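Local coordinates for protein rhamnogalacturonan endolyase YesW (Bacillus subtilis, PDB 2Z8S) that cleaves the backbone of type I rhamnogalacturonan in plant cell-wall pectin by endo-acting elimination, requiring calcium or manganese, and releases oligosaccharides, at residues 108-113 with 136-141; 113-118 with 493-498; 140-145 with 176-181; 149-154 with 170-175. All coordinates share one frame; numbering follows the deposited sequence.

Contact 1 of 4, residues 108-113 with 136-141. With ADA (alpha-D-galactopyranuronic acid), chain C.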
loop_
_atom_site.group_PDB
_atom_site.type_symbol
_atom_site.label_atom_id
_atom_site.label_comp_id
_atom_site.label_asym_id
_atom_site.label_seq_id
_atom_site.Cartn_x
_atom_site.Cartn_y
_atom_site.Cartn_z
ATOM N N GLU A 108 9.342 -32.165 0.395
ATOM C CA GLU A 108 8.351 -31.386 1.147
ATOM C C GLU A 108 7.294 -30.758 0.224
ATOM O O GLU A 108 7.625 -30.052 -0.731
ATOM C CB GLU A 108 9.067 -30.294 1.962
ATOM C CG GLU A 108 8.145 -29.250 2.609
ATOM C CD GLU A 108 8.712 -27.834 2.557
ATOM O OE1 GLU A 108 9.413 -27.491 1.585
ATOM O OE2 GLU A 108 8.448 -27.053 3.489
ATOM N N SER A 109 6.025 -31.021 0.510
ATOM C CA SER A 109 4.932 -30.400 -0.249
ATOM C C SER A 109 4.472 -29.078 0.356
ATOM O O SER A 109 4.651 -28.820 1.547
ATOM C CB SER A 109 3.740 -31.355 -0.426
ATOM O OG SER A 109 3.374 -31.951 0.800
ATOM N N TYR A 110 3.888 -28.236 -0.488
ATOM C CA TYR A 110 3.347 -26.960 -0.049
ATOM C C TYR A 110 2.007 -26.674 -0.712
ATOM O O TYR A 110 1.657 -27.275 -1.724
ATOM C CB TYR A 110 4.328 -25.830 -0.341
ATOM C CG TYR A 110 4.733 -25.737 -1.791
ATOM C CD1 TYR A 110 3.963 -25.020 -2.702
ATOM C CD2 TYR A 110 5.890 -26.360 -2.250
ATOM C CE1 TYR A 110 4.328 -24.929 -4.034
ATOM C CE2 TYR A 110 6.270 -26.272 -3.587
ATOM C CZ TYR A 110 5.486 -25.552 -4.471
ATOM O OH TYR A 110 5.851 -25.453 -5.794
ATOM N N THR A 111 1.278 -25.737 -0.122
ATOM C CA THR A 111 -0.014 -25.307 -0.593
ATOM C C THR A 111 0.104 -23.804 -0.802
ATOM O O THR A 111 1.073 -23.183 -0.355
ATOM C CB THR A 111 -1.063 -25.667 0.466
ATOM O OG1 THR A 111 -0.973 -27.069 0.717
ATOM C CG2 THR A 111 -2.502 -25.351 0.018
ATOM N N TYR A 112 -0.862 -23.220 -1.498
ATOM C CA TYR A 112 -0.884 -21.781 -1.675
ATOM C C TYR A 112 -1.986 -21.094 -0.889
ATOM O O TYR A 112 -3.116 -21.587 -0.807
ATOM C CB TYR A 112 -0.995 -21.420 -3.160
ATOM C CG TYR A 112 0.295 -21.626 -3.895
ATOM C CD1 TYR A 112 1.392 -20.803 -3.648
ATOM C CD2 TYR A 112 0.433 -22.652 -4.813
ATOM C CE1 TYR A 112 2.584 -20.991 -4.304
ATOM C CE2 TYR A 112 1.625 -22.849 -5.479
ATOM C CZ TYR A 112 2.697 -22.017 -5.221
ATOM O OH TYR A 112 3.886 -22.215 -5.873
ATOM N N SER A 113 -1.645 -19.945 -0.321
ATOM C CA SER A 113 -2.640 -19.048 0.213
ATOM C C SER A 113 -2.469 -17.709 -0.475
ATOM O O SER A 113 -1.354 -17.343 -0.816
ATOM C CB SER A 113 -2.505 -18.911 1.731
ATOM O OG SER A 113 -1.334 -18.205 2.068
ATOM N N PRO A 136 3.434 -19.623 -0.997
ATOM C CA PRO A 136 3.448 -21.044 -0.673
ATOM C C PRO A 136 3.659 -21.260 0.818
ATOM O O PRO A 136 4.325 -20.461 1.473
ATOM C CB PRO A 136 4.638 -21.570 -1.472
ATOM C CG PRO A 136 5.569 -20.414 -1.553
ATOM C CD PRO A 136 4.739 -19.156 -1.503
ATOM N N SER A 137 3.083 -22.335 1.345
ATOM C CA SER A 137 3.206 -22.689 2.763
ATOM C C SER A 137 4.628 -22.555 3.274
ATOM O O SER A 137 4.850 -22.121 4.400
ATOM C CB SER A 137 2.762 -24.128 2.985
ATOM O OG SER A 137 1.823 -24.491 1.999
ATOM N N ASN A 138 5.592 -22.941 2.449
ATOM C CA ASN A 138 6.972 -22.968 2.898
ATOM C C ASN A 138 7.735 -21.658 2.743
ATOM O O ASN A 138 8.948 -21.646 2.907
ATOM C CB ASN A 138 7.736 -24.127 2.241
ATOM C CG ASN A 138 7.598 -24.146 0.729
ATOM O OD1 ASN A 138 7.036 -23.234 0.128
ATOM N ND2 ASN A 138 8.118 -25.192 0.108
ATOM N N SER A 139 7.039 -20.558 2.448
ATOM C CA SER A 139 7.716 -19.267 2.272
ATOM C C SER A 139 8.541 -18.888 3.506
ATOM O O SER A 139 8.213 -19.277 4.618
ATOM C CB SER A 139 6.732 -18.160 1.909
ATOM O OG SER A 139 5.860 -17.888 2.977
ATOM N N LYS A 140 9.611 -18.130 3.297
ATOM C CA LYS A 140 10.660 -17.983 4.311
ATOM C C LYS A 140 11.080 -16.542 4.593
ATOM O O LYS A 140 11.242 -15.727 3.677
ATOM C CB LYS A 140 11.900 -18.794 3.899
ATOM C CG LYS A 140 11.711 -20.321 3.816
ATOM C CD LYS A 140 11.587 -20.960 5.183
ATOM C CE LYS A 140 11.666 -22.480 5.095
ATOM N NZ LYS A 140 10.349 -23.127 4.877
ATOM N N ASP A 141 11.267 -16.233 5.873
ATOM C CA ASP A 141 11.941 -15.001 6.244
ATOM C C ASP A 141 13.392 -15.152 5.822
ATOM O O ASP A 141 13.898 -16.272 5.692
ATOM C CB ASP A 141 11.873 -14.762 7.744
ATOM C CG ASP A 141 12.615 -13.510 8.161
ATOM O OD1 ASP A 141 12.026 -12.414 8.057
ATOM O OD2 ASP A 141 13.784 -13.620 8.593
HETATM C C1 ADA C . 10.030 -13.882 12.108
HETATM C C2 ADA C . 8.571 -13.459 12.357
HETATM C C3 ADA C . 8.216 -12.262 11.448
HETATM C C4 ADA C . 9.124 -11.089 11.804
HETATM C C5 ADA C . 10.549 -11.533 11.402
HETATM C C6 ADA C . 11.574 -10.422 11.677
HETATM O O1 ADA C . 10.199 -14.563 10.870
HETATM O O2 ADA C . 7.675 -14.565 12.169
HETATM O O3 ADA C . 6.844 -11.865 11.582
HETATM O O4 ADA C . 8.980 -10.824 13.220
HETATM O O5 ADA C . 10.962 -12.746 12.098
HETATM O O6B ADA C . 11.452 -9.330 11.092
HETATM O O6A ADA C . 12.485 -10.664 12.484
#
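The amide of Asn138 meets Glu108 and Tyr110 with the same nitrogen. ND2 gives a nearly straight bond to Glu108 OE1 (3.0 Å, 175°); the acceptor lies in the amide plane, yet the nitrogen stands above the carboxylate, whose plane is turned 58° from the amide. ND2 also rests 3.4 Å from Tyr110 CD2, with ring and amide 33° apart. Asn138 OD1 accepts a hydrogen bond from the backbone N of Gly149. An alanine in place of this glutamate removes the carboxylate, and Asn138 ND2 would probably be left without that acceptor, its amide held less firmly. Pro136 offers CB to both tyrosines obliquely, 3.7 Å from Tyr110 CD1 and 3.5 Å from Tyr112 CE1. Tyr110 CD1 lies above one face of the Tyr112 ring, toward its rim, and Tyr112 OH bonds to Asp150 O. Tyr112 and Pro136 form an antiparallel, non-hydrogen-bonded pair. Serine suits the next position because its hydroxyl can replace a strand acceptor: Ser137 OG accepts Thr111 N, while Ser137 N returns a backbone bond to Thr111 O, extending the pairing. The type I turn from Pro136 to Ser139 opens the long connection to strand 152-156, the next strand of this up-and-down sheet in the beta-propeller domain.

Contact 2 of 4, residues 113-118 with 493-498; sequences SANDAS and ANNGTK. With CA (calcium ion), chain F; ADA (alpha-D-galactopyranuronic acid), chain B.
Two first torsions turn the amides of Asn115 and Asn495 to each other: CG of Asn115 lies opposite its backbone N (chi1 -164°), whereas CG of Asn495 is anti to its carbonyl carbon (chi1 -58°). The side chains cross at about a right angle, and each end of the Asn495 amide finds a mate. Its OD1 accepts Asn115 ND2 at 2.9 Å, the donor standing above the carbonyl plane. Its ND2 gives to Asp116 OD1 at 3.0 Å, on the syn lone pair, with amide and carboxylate planes almost perpendicular. Asparagine suits this place at Asn495 twice over, since it bears both a donor and an acceptor and tolerates the positive phi found there. Asn115 OD1 turns back to accept Asp116 N. Asn494 runs alongside Asn115 in the opposite direction, bringing CB within 3.5 Å of Asn115 ND2, and its OD1 is held by Thr502. The other carboxylate oxygen, Asp116 OD2, binds calcium at 2.2 Å and accepts from Lys133; two waters, Asn555, Ala557 and Asn559 complete the metal site. Farther along the loop, Lys498 NZ donates to O5 (2.8 Å) and O6B (3.0 Å) of a galacturonate, which Arg415 also grips. The carboxylate of Asp116 is thus shared among calcium, lysine and amide, and through it the metal is linked to Asn115 and Asn495, both of which bind substrate.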
loop_
_atom_site.group_PDB
_atom_site.type_symbol
_atom_site.label_atom_id
_atom_site.label_comp_id
_atom_site.label_asym_id
_atom_site.label_seq_id
_atom_site.Cartn_x
_atom_site.Cartn_y
_atom_site.Cartn_z
ATOM N N SER A 113 -1.645 -19.945 -0.321
ATOM C CA SER A 113 -2.640 -19.048 0.213
ATOM C C SER A 113 -2.469 -17.709 -0.475
ATOM O O SER A 113 -1.354 -17.343 -0.816
ATOM C CB SER A 113 -2.505 -18.911 1.731
ATOM O OG SER A 113 -1.334 -18.205 2.068
ATOM N N ALA A 114 -3.576 -16.997 -0.695
ATOM C CA ALA A 114 -3.540 -15.654 -1.268
ATOM C C ALA A 114 -2.926 -14.675 -0.264
ATOM O O ALA A 114 -3.285 -14.664 0.914
ATOM C CB ALA A 114 -4.923 -15.211 -1.685
ATOM N N ASN A 115 -1.988 -13.866 -0.734
ATOM C CA ASN A 115 -1.201 -13.037 0.150
ATOM C C ASN A 115 -1.361 -11.535 -0.138
ATOM O O ASN A 115 -2.479 -11.049 -0.325
ATOM C CB ASN A 115 0.259 -13.487 0.066
ATOM C CG ASN A 115 1.083 -12.977 1.203
ATOM O OD1 ASN A 115 1.783 -11.981 1.064
ATOM N ND2 ASN A 115 0.990 -13.637 2.353
ATOM N N ASP A 116 -0.245 -10.805 -0.153
ATOM C CA ASP A 116 -0.239 -9.367 -0.430
ATOM C C ASP A 116 -0.857 -9.037 -1.779
ATOM O O ASP A 116 -0.634 -9.726 -2.772
ATOM C CB ASP A 116 1.190 -8.821 -0.391
ATOM C CG ASP A 116 1.807 -8.874 0.991
ATOM O OD1 ASP A 116 1.092 -9.149 1.985
ATOM O OD2 ASP A 116 3.025 -8.638 1.085
ATOM N N ALA A 117 -1.642 -7.977 -1.814
ATOM C CA ALA A 117 -2.194 -7.524 -3.074
ATOM C C ALA A 117 -1.766 -6.104 -3.363
ATOM O O ALA A 117 -1.261 -5.385 -2.481
ATOM C CB ALA A 117 -3.703 -7.635 -3.087
ATOM N N SER A 118 -1.935 -5.732 -4.624
ATOM C CA SER A 118 -1.832 -4.362 -5.041
ATOM C C SER A 118 -2.929 -4.137 -6.063
ATOM O O SER A 118 -3.541 -5.095 -6.557
ATOM C CB SER A 118 -0.461 -4.088 -5.639
ATOM O OG SER A 118 -0.309 -2.706 -5.916
ATOM N N ALA A 493 -6.242 -12.678 7.658
ATOM C CA ALA A 493 -5.133 -11.836 7.281
ATOM C C ALA A 493 -3.976 -12.750 6.928
ATOM O O ALA A 493 -4.111 -13.975 6.958
ATOM C CB ALA A 493 -4.773 -10.923 8.423
ATOM N N ASN A 494 -2.839 -12.162 6.577
ATOM C CA ASN A 494 -1.715 -12.934 6.069
ATOM C C ASN A 494 -0.467 -12.614 6.836
ATOM O O ASN A 494 -0.495 -11.834 7.782
ATOM C CB ASN A 494 -1.481 -12.626 4.590
ATOM C CG ASN A 494 -2.778 -12.530 3.793
ATOM O OD1 ASN A 494 -2.999 -11.562 3.052
ATOM N ND2 ASN A 494 -3.641 -13.535 3.947
ATOM N N ASN A 495 0.633 -13.223 6.417
ATOM C CA ASN A 495 1.954 -12.876 6.921
ATOM C C ASN A 495 2.138 -13.171 8.397
ATOM O O ASN A 495 2.904 -12.495 9.084
ATOM C CB ASN A 495 2.275 -11.422 6.591
ATOM C CG ASN A 495 2.215 -11.153 5.113
ATOM O OD1 ASN A 495 2.416 -12.056 4.307
ATOM N ND2 ASN A 495 1.933 -9.913 4.739
ATOM N N GLY A 496 1.433 -14.203 8.865
ATOM C CA GLY A 496 1.556 -14.675 10.238
ATOM C C GLY A 496 1.082 -13.625 11.218
ATOM O O GLY A 496 -0.067 -13.157 11.136
ATOM N N THR A 497 1.977 -13.238 12.126
ATOM C CA THR A 497 1.653 -12.298 13.204
ATOM C C THR A 497 1.652 -10.831 12.762
ATOM O O THR A 497 1.195 -9.951 13.516
ATOM C CB THR A 497 2.583 -12.492 14.416
ATOM O OG1 THR A 497 3.945 -12.445 13.983
ATOM C CG2 THR A 497 2.313 -13.842 15.078
ATOM N N LYS A 498 2.164 -10.565 11.554
ATOM C CA LYS A 498 2.011 -9.248 10.942
ATOM C C LYS A 498 0.542 -9.008 10.667
ATOM O O LYS A 498 0.076 -7.871 10.712
ATOM C CB LYS A 498 2.797 -9.137 9.647
ATOM C CG LYS A 498 4.278 -9.166 9.841
ATOM C CD LYS A 498 4.756 -7.931 10.576
ATOM C CE LYS A 498 6.234 -8.062 10.875
ATOM N NZ LYS A 498 6.724 -7.000 11.798
HETATM CA CA CA F . 4.441 -7.775 2.552
HETATM C C1 ADA B . 9.023 -9.427 13.577
HETATM C C2 ADA B . 9.627 -9.277 14.985
HETATM C C3 ADA B . 8.692 -9.931 16.039
HETATM C C4 ADA B . 7.248 -9.433 15.872
HETATM C C5 ADA B . 6.814 -9.713 14.440
HETATM C C6 ADA B . 5.390 -9.257 14.261
HETATM O O2 ADA B . 10.919 -9.896 15.026
HETATM O O3 ADA B . 9.151 -9.686 17.374
HETATM O O4 ADA B . 7.171 -8.020 16.097
HETATM O O5 ADA B . 7.669 -8.960 13.546
HETATM O O6B ADA B . 5.179 -8.028 14.175
HETATM O O6A ADA B . 4.522 -10.145 14.215
HETATM O O HOH W 1 5.998 -8.759 0.959
HETATM O O HOH W 2 4.634 -9.993 3.620
#

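Contact 3 of 4, residues 140-145 with 176-181; sequences KDNSQD and AHYTQF. With ADA (alpha-D-galactopyranuronic acid), chain C.
Asn142 and Tyr178 make the tightest side-chain approach, as van der Waals contact: Asn142 OD1 lies 3.1 Å from Tyr178 CE2, the amide and ring planes 31° apart, and the same oxygen lies 3.3 Å from His177 CB. Lys140 O meets the edge of the tyrosine ring. Polar ends have partners elsewhere: Tyr178 OH has Arg173, His177 NE2 has Tyr558 OH, and Asn142 ND2 donates to Asp266 O. Asp141 OD1 stands at the imidazole edge, 3.5 Å from His177 CD2. One water bridges the contact, accepting from His177 N (2.9 Å) and donating to Lys140 O and Asn142 OD1. Ser143 N closes an Asx turn on Asp141 OD2, and Ser143 OG adds a second bond from the opposite face; aspartate suits the place with its short, acceptor-rich side chain. An alanine here takes away the carboxylate, and the turn would probably be less firmly set, with Ser143 N and OG missing their shared acceptor. This water-bridged packing implies that 140-145 borders a bound galacturonate, while 176-181 is linked to it through Tyr558, whose OH bonds both His177 NE2 and the sugar.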
loop_
_atom_site.group_PDB
_atom_site.type_symbol
_atom_site.label_atom_id
_atom_site.label_comp_id
_atom_site.label_asym_id
_atom_site.label_seq_id
_atom_site.Cartn_x
_atom_site.Cartn_y
_atom_site.Cartn_z
ATOM N N LYS A 140 9.611 -18.130 3.297
ATOM C CA LYS A 140 10.660 -17.983 4.311
ATOM C C LYS A 140 11.080 -16.542 4.593
ATOM O O LYS A 140 11.242 -15.727 3.677
ATOM C CB LYS A 140 11.900 -18.794 3.899
ATOM C CG LYS A 140 11.711 -20.321 3.816
ATOM C CD LYS A 140 11.587 -20.960 5.183
ATOM C CE LYS A 140 11.666 -22.480 5.095
ATOM N NZ LYS A 140 10.349 -23.127 4.877
ATOM N N ASP A 141 11.267 -16.233 5.873
ATOM C CA ASP A 141 11.941 -15.001 6.244
ATOM C C ASP A 141 13.392 -15.152 5.822
ATOM O O ASP A 141 13.898 -16.272 5.692
ATOM C CB ASP A 141 11.873 -14.762 7.744
ATOM C CG ASP A 141 12.615 -13.510 8.161
ATOM O OD1 ASP A 141 12.026 -12.414 8.057
ATOM O OD2 ASP A 141 13.784 -13.620 8.593
ATOM N N ASN A 142 14.058 -14.030 5.592
ATOM C CA ASN A 142 15.440 -14.066 5.145
ATOM C C ASN A 142 16.373 -14.805 6.093
ATOM O O ASN A 142 17.383 -15.344 5.659
ATOM C CB ASN A 142 15.945 -12.665 4.856
ATOM C CG ASN A 142 15.349 -12.092 3.597
ATOM O OD1 ASN A 142 14.195 -12.369 3.261
ATOM N ND2 ASN A 142 16.129 -11.290 2.888
ATOM N N SER A 143 16.014 -14.855 7.373
ATOM C CA SER A 143 16.794 -15.583 8.374
ATOM C C SER A 143 16.654 -17.119 8.310
ATOM O O SER A 143 17.520 -17.836 8.819
ATOM C CB SER A 143 16.420 -15.098 9.771
ATOM O OG SER A 143 15.098 -15.496 10.074
ATOM N N GLN A 144 15.577 -17.620 7.704
ATOM C CA GLN A 144 15.286 -19.066 7.680
ATOM C C GLN A 144 15.735 -19.726 6.395
ATOM O O GLN A 144 15.328 -19.311 5.307
ATOM C CB GLN A 144 13.788 -19.327 7.792
ATOM C CG GLN A 144 13.155 -19.021 9.117
ATOM C CD GLN A 144 11.733 -18.514 8.954
ATOM O OE1 GLN A 144 11.030 -18.875 8.002
ATOM N NE2 GLN A 144 11.302 -17.660 9.881
ATOM N N ASP A 145 16.543 -20.777 6.526
ATOM C CA ASP A 145 16.880 -21.634 5.396
ATOM C C ASP A 145 15.674 -22.464 4.959
ATOM O O ASP A 145 14.646 -22.470 5.626
ATOM C CB ASP A 145 18.046 -22.548 5.756
ATOM C CG ASP A 145 19.349 -21.799 5.916
ATOM O OD1 ASP A 145 19.421 -20.623 5.505
ATOM O OD2 ASP A 145 20.309 -22.392 6.450
ATOM N N ALA A 176 8.213 -12.640 2.498
ATOM C CA ALA A 176 7.855 -11.236 2.676
ATOM C C ALA A 176 8.872 -10.245 2.088
ATOM O O ALA A 176 8.500 -9.182 1.595
ATOM C CB ALA A 176 7.656 -10.938 4.159
ATOM N N HIS A 177 10.153 -10.595 2.163
ATOM C CA HIS A 177 11.201 -9.627 1.884
ATOM C C HIS A 177 11.774 -9.739 0.497
ATOM O O HIS A 177 12.523 -8.863 0.060
ATOM C CB HIS A 177 12.279 -9.723 2.946
ATOM C CG HIS A 177 11.755 -9.461 4.312
ATOM N ND1 HIS A 177 11.364 -8.204 4.722
ATOM C CD2 HIS A 177 11.491 -10.298 5.344
ATOM C CE1 HIS A 177 10.920 -8.272 5.964
ATOM N NE2 HIS A 177 10.979 -9.532 6.362
ATOM N N TYR A 178 11.388 -10.813 -0.183
ATOM C CA TYR A 178 11.837 -11.098 -1.537
ATOM C C TYR A 178 11.093 -10.288 -2.607
ATOM O O TYR A 178 11.548 -9.205 -2.960
ATOM C CB TYR A 178 11.813 -12.616 -1.781
ATOM C CG TYR A 178 12.780 -13.320 -0.872
ATOM C CD1 TYR A 178 14.140 -13.412 -1.213
ATOM C CD2 TYR A 178 12.367 -13.845 0.355
ATOM C CE1 TYR A 178 15.035 -14.028 -0.380
ATOM C CE2 TYR A 178 13.273 -14.455 1.202
ATOM C CZ TYR A 178 14.601 -14.534 0.826
ATOM O OH TYR A 178 15.514 -15.140 1.629
ATOM N N THR A 179 9.965 -10.798 -3.107
ATOM C CA THR A 179 9.169 -10.099 -4.125
ATOM C C THR A 179 8.435 -8.870 -3.589
ATOM O O THR A 179 7.543 -8.966 -2.736
ATOM C CB THR A 179 8.146 -11.037 -4.796
ATOM O OG1 THR A 179 8.835 -12.112 -5.435
ATOM C CG2 THR A 179 7.301 -10.297 -5.829
ATOM N N GLN A 180 8.825 -7.709 -4.102
ATOM C CA GLN A 180 8.089 -6.486 -3.853
ATOM C C GLN A 180 7.560 -6.029 -5.193
ATOM O O GLN A 180 8.322 -5.583 -6.064
ATOM C CB GLN A 180 8.980 -5.415 -3.212
ATOM C CG GLN A 180 9.825 -5.873 -2.014
ATOM C CD GLN A 180 9.070 -6.786 -1.030
ATOM O OE1 GLN A 180 9.685 -7.613 -0.340
ATOM N NE2 GLN A 180 7.739 -6.648 -0.977
ATOM N N PHE A 181 6.257 -6.174 -5.389
ATOM C CA PHE A 181 5.704 -5.842 -6.675
ATOM C C PHE A 181 5.067 -4.456 -6.744
ATOM O O PHE A 181 4.314 -4.036 -5.862
ATOM C CB PHE A 181 4.819 -6.966 -7.215
ATOM C CG PHE A 181 3.624 -7.269 -6.387
ATOM C CD1 PHE A 181 2.365 -6.848 -6.798
ATOM C CD2 PHE A 181 3.737 -8.025 -5.229
ATOM C CE1 PHE A 181 1.234 -7.147 -6.051
ATOM C CE2 PHE A 181 2.622 -8.331 -4.471
ATOM C CZ PHE A 181 1.363 -7.890 -4.876
HETATM C C1 ADA C . 10.030 -13.882 12.108
HETATM C C2 ADA C . 8.571 -13.459 12.357
HETATM C C3 ADA C . 8.216 -12.262 11.448
HETATM C C4 ADA C . 9.124 -11.089 11.804
HETATM C C5 ADA C . 10.549 -11.533 11.402
HETATM C C6 ADA C . 11.574 -10.422 11.677
HETATM O O1 ADA C . 10.199 -14.563 10.870
HETATM O O2 ADA C . 7.675 -14.565 12.169
HETATM O O3 ADA C . 6.844 -11.865 11.582
HETATM O O4 ADA C . 8.980 -10.824 13.220
HETATM O O5 ADA C . 10.962 -12.746 12.098
HETATM O O6B ADA C . 11.452 -9.330 11.092
HETATM O O6A ADA C . 12.485 -10.664 12.484
HETATM O O HOH W 3 11.385 -12.869 3.421
#

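Contact 4 of 4, residues 149-154 with 170-175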
loop_
_atom_site.group_PDB
_atom_site.type_symbol
_atom_site.label_atom_id
_atom_site.label_comp_id
_atom_site.label_asym_id
_atom_site.label_seq_id
_atom_site.Cartn_x
_atom_site.Cartn_y
_atom_site.Cartn_z
ATOM N N GLY A 149 8.161 -22.851 -2.382
ATOM C CA GLY A 149 7.426 -23.021 -3.629
ATOM C C GLY A 149 7.395 -21.754 -4.463
ATOM O O GLY A 149 7.757 -20.670 -3.998
ATOM N N ASP A 150 6.957 -21.889 -5.706
ATOM C CA ASP A 150 6.950 -20.769 -6.637
ATOM C C ASP A 150 6.036 -19.663 -6.174
ATOM O O ASP A 150 4.924 -19.916 -5.734
ATOM C CB ASP A 150 6.497 -21.221 -8.022
ATOM C CG ASP A 150 7.417 -22.240 -8.627
ATOM O OD1 ASP A 150 8.643 -22.124 -8.414
ATOM O OD2 ASP A 150 6.915 -23.160 -9.315
ATOM N N VAL A 151 6.515 -18.432 -6.282
ATOM C CA VAL A 151 5.669 -17.269 -6.111
ATOM C C VAL A 151 4.827 -17.117 -7.378
ATOM O O VAL A 151 5.328 -17.270 -8.488
ATOM C CB VAL A 151 6.502 -15.997 -5.847
ATOM C CG1 VAL A 151 5.599 -14.800 -5.560
ATOM C CG2 VAL A 151 7.450 -16.219 -4.685
ATOM N N LEU A 152 3.538 -16.859 -7.190
ATOM C CA LEU A 152 2.598 -16.647 -8.279
ATOM C C LEU A 152 1.894 -15.318 -8.081
ATOM O O LEU A 152 1.400 -15.027 -6.998
ATOM C CB LEU A 152 1.570 -17.772 -8.328
ATOM C CG LEU A 152 2.110 -19.201 -8.424
ATOM C CD1 LEU A 152 0.982 -20.192 -8.462
ATOM C CD2 LEU A 152 2.967 -19.357 -9.655
ATOM N N ILE A 153 1.877 -14.500 -9.123
ATOM C CA ILE A 153 1.156 -13.256 -9.091
ATOM C C ILE A 153 0.008 -13.433 -10.055
ATOM O O ILE A 153 0.215 -13.775 -11.210
ATOM C CB ILE A 153 2.031 -12.058 -9.522
ATOM C CG1 ILE A 153 3.375 -12.052 -8.782
ATOM C CG2 ILE A 153 1.296 -10.747 -9.317
ATOM C CD1 ILE A 153 3.284 -11.947 -7.305
ATOM N N ASP A 154 -1.210 -13.242 -9.565
ATOM C CA ASP A 154 -2.382 -13.285 -10.418
ATOM C C ASP A 154 -2.895 -11.883 -10.579
ATOM O O ASP A 154 -2.618 -11.012 -9.746
ATOM C CB ASP A 154 -3.481 -14.127 -9.790
ATOM C CG ASP A 154 -3.246 -15.594 -9.935
ATOM O OD1 ASP A 154 -2.210 -15.985 -10.482
ATOM O OD2 ASP A 154 -4.095 -16.379 -9.487
ATOM N N LYS A 170 11.350 -21.001 -9.866
ATOM C CA LYS A 170 12.271 -21.550 -8.875
ATOM C C LYS A 170 13.295 -20.572 -8.336
ATOM O O LYS A 170 13.784 -20.754 -7.229
ATOM C CB LYS A 170 12.999 -22.767 -9.440
ATOM C CG LYS A 170 13.743 -22.516 -10.760
ATOM C CD LYS A 170 14.573 -23.726 -11.165
ATOM C CE LYS A 170 13.749 -25.018 -11.250
ATOM N NZ LYS A 170 12.846 -25.004 -12.426
ATOM N N ASN A 171 13.625 -19.542 -9.104
ATOM C CA ASN A 171 14.748 -18.676 -8.741
ATOM C C ASN A 171 14.404 -17.402 -7.977
ATOM O O ASN A 171 15.270 -16.592 -7.645
ATOM C CB ASN A 171 15.614 -18.404 -9.959
ATOM C CG ASN A 171 16.220 -19.667 -10.508
ATOM O OD1 ASN A 171 16.142 -19.926 -11.700
ATOM N ND2 ASN A 171 16.805 -20.477 -9.635
ATOM N N ILE A 172 13.119 -17.231 -7.711
ATOM C CA ILE A 172 12.667 -16.191 -6.819
ATOM C C ILE A 172 12.149 -16.884 -5.560
ATOM O O ILE A 172 11.137 -17.582 -5.593
ATOM C CB ILE A 172 11.577 -15.327 -7.475
ATOM C CG1 ILE A 172 12.148 -14.549 -8.680
ATOM C CG2 ILE A 172 10.895 -14.422 -6.427
ATOM C CD1 ILE A 172 13.163 -13.457 -8.340
ATOM N N ARG A 173 12.886 -16.712 -4.468
ATOM C CA ARG A 173 12.520 -17.271 -3.179
ATOM C C ARG A 173 11.217 -16.652 -2.727
ATOM O O ARG A 173 10.995 -15.451 -2.924
ATOM C CB ARG A 173 13.602 -16.974 -2.148
ATOM C CG ARG A 173 13.540 -17.860 -0.932
ATOM C CD ARG A 173 14.892 -17.897 -0.263
ATOM N NE ARG A 173 14.952 -18.962 0.726
ATOM C CZ ARG A 173 14.978 -18.781 2.042
ATOM N NH1 ARG A 173 14.966 -17.556 2.579
ATOM N NH2 ARG A 173 15.022 -19.849 2.828
ATOM N N ALA A 174 10.352 -17.472 -2.133
ATOM C CA ALA A 174 9.098 -16.965 -1.610
ATOM C C ALA A 174 9.326 -16.430 -0.203
ATOM O O ALA A 174 9.990 -17.068 0.615
ATOM C CB ALA A 174 8.032 -18.027 -1.635
ATOM N N GLY A 175 8.803 -15.236 0.056
ATOM C CA GLY A 175 8.922 -14.629 1.369
ATOM C C GLY A 175 8.612 -13.158 1.344
ATOM O O GLY A 175 8.734 -12.511 0.304
HETATM O O HOH W 4 10.107 -19.924 -4.706
HETATM O O HOH W 5 8.936 -17.874 -7.060
#
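Val151 turns its side chain toward Ala174. CB carries CG1 anti to the backbone N (chi1 -176°), which puts CG2 beside that nitrogen and makes it the methyl that faces the 170-175 loop. CG2 rests 3.6 Å from both CA and CB of Ala174, stands 4.0 Å from the carbonyl oxygen of Arg173, and more loosely approaches Ile172 CG2 at 4.3 Å. A small alanine suits the spot, since its CB also lies close to Gly149 O, and Pro136 packs on it too. The backbones are joined by water: one molecule accepts Val151 N and lies 2.7 Å from Ile172 O, while another sits near Gly149 O and the same Ile172 carbonyl. Asp150 OD1 comes within 3.3 Å of Lys170 N, without hydrogen-bonding geometry; both residues bind carbohydrate. Lacking direct hydrogen bonds, this contact depends on van der Waals contact of one valine methyl and on solvent bridges, so that Val151 N and Gly149 O are met by water and not by the 170-175 loop itself.

Overall arrangement
From the N terminus, strand 109-120 takes part first in contact 1 and then, through its later residues, in contact 2; the two share Ser113 and cross along the chain. Contact 1 closes the short loop through strand 129-136, whereas contact 2 reaches some 375 residues ahead to 493-498, enclosing contacts 3 and 4. Contact 3 opens on Lys140 and Asp141, where contact 1 ends, and contact 4 nests inside it. Contacts 1 and 4 follow in series and touch through Tyr112-Asp150 and Asn138-Gly149. Arg173 of contact 4 bonds both segments of contact 3, at Gln144 O and Tyr178 OH, while Phe181 packs on Asp116, Ala117 and Ser118. Together they tie one propeller sheet to the calcium and substrate sites.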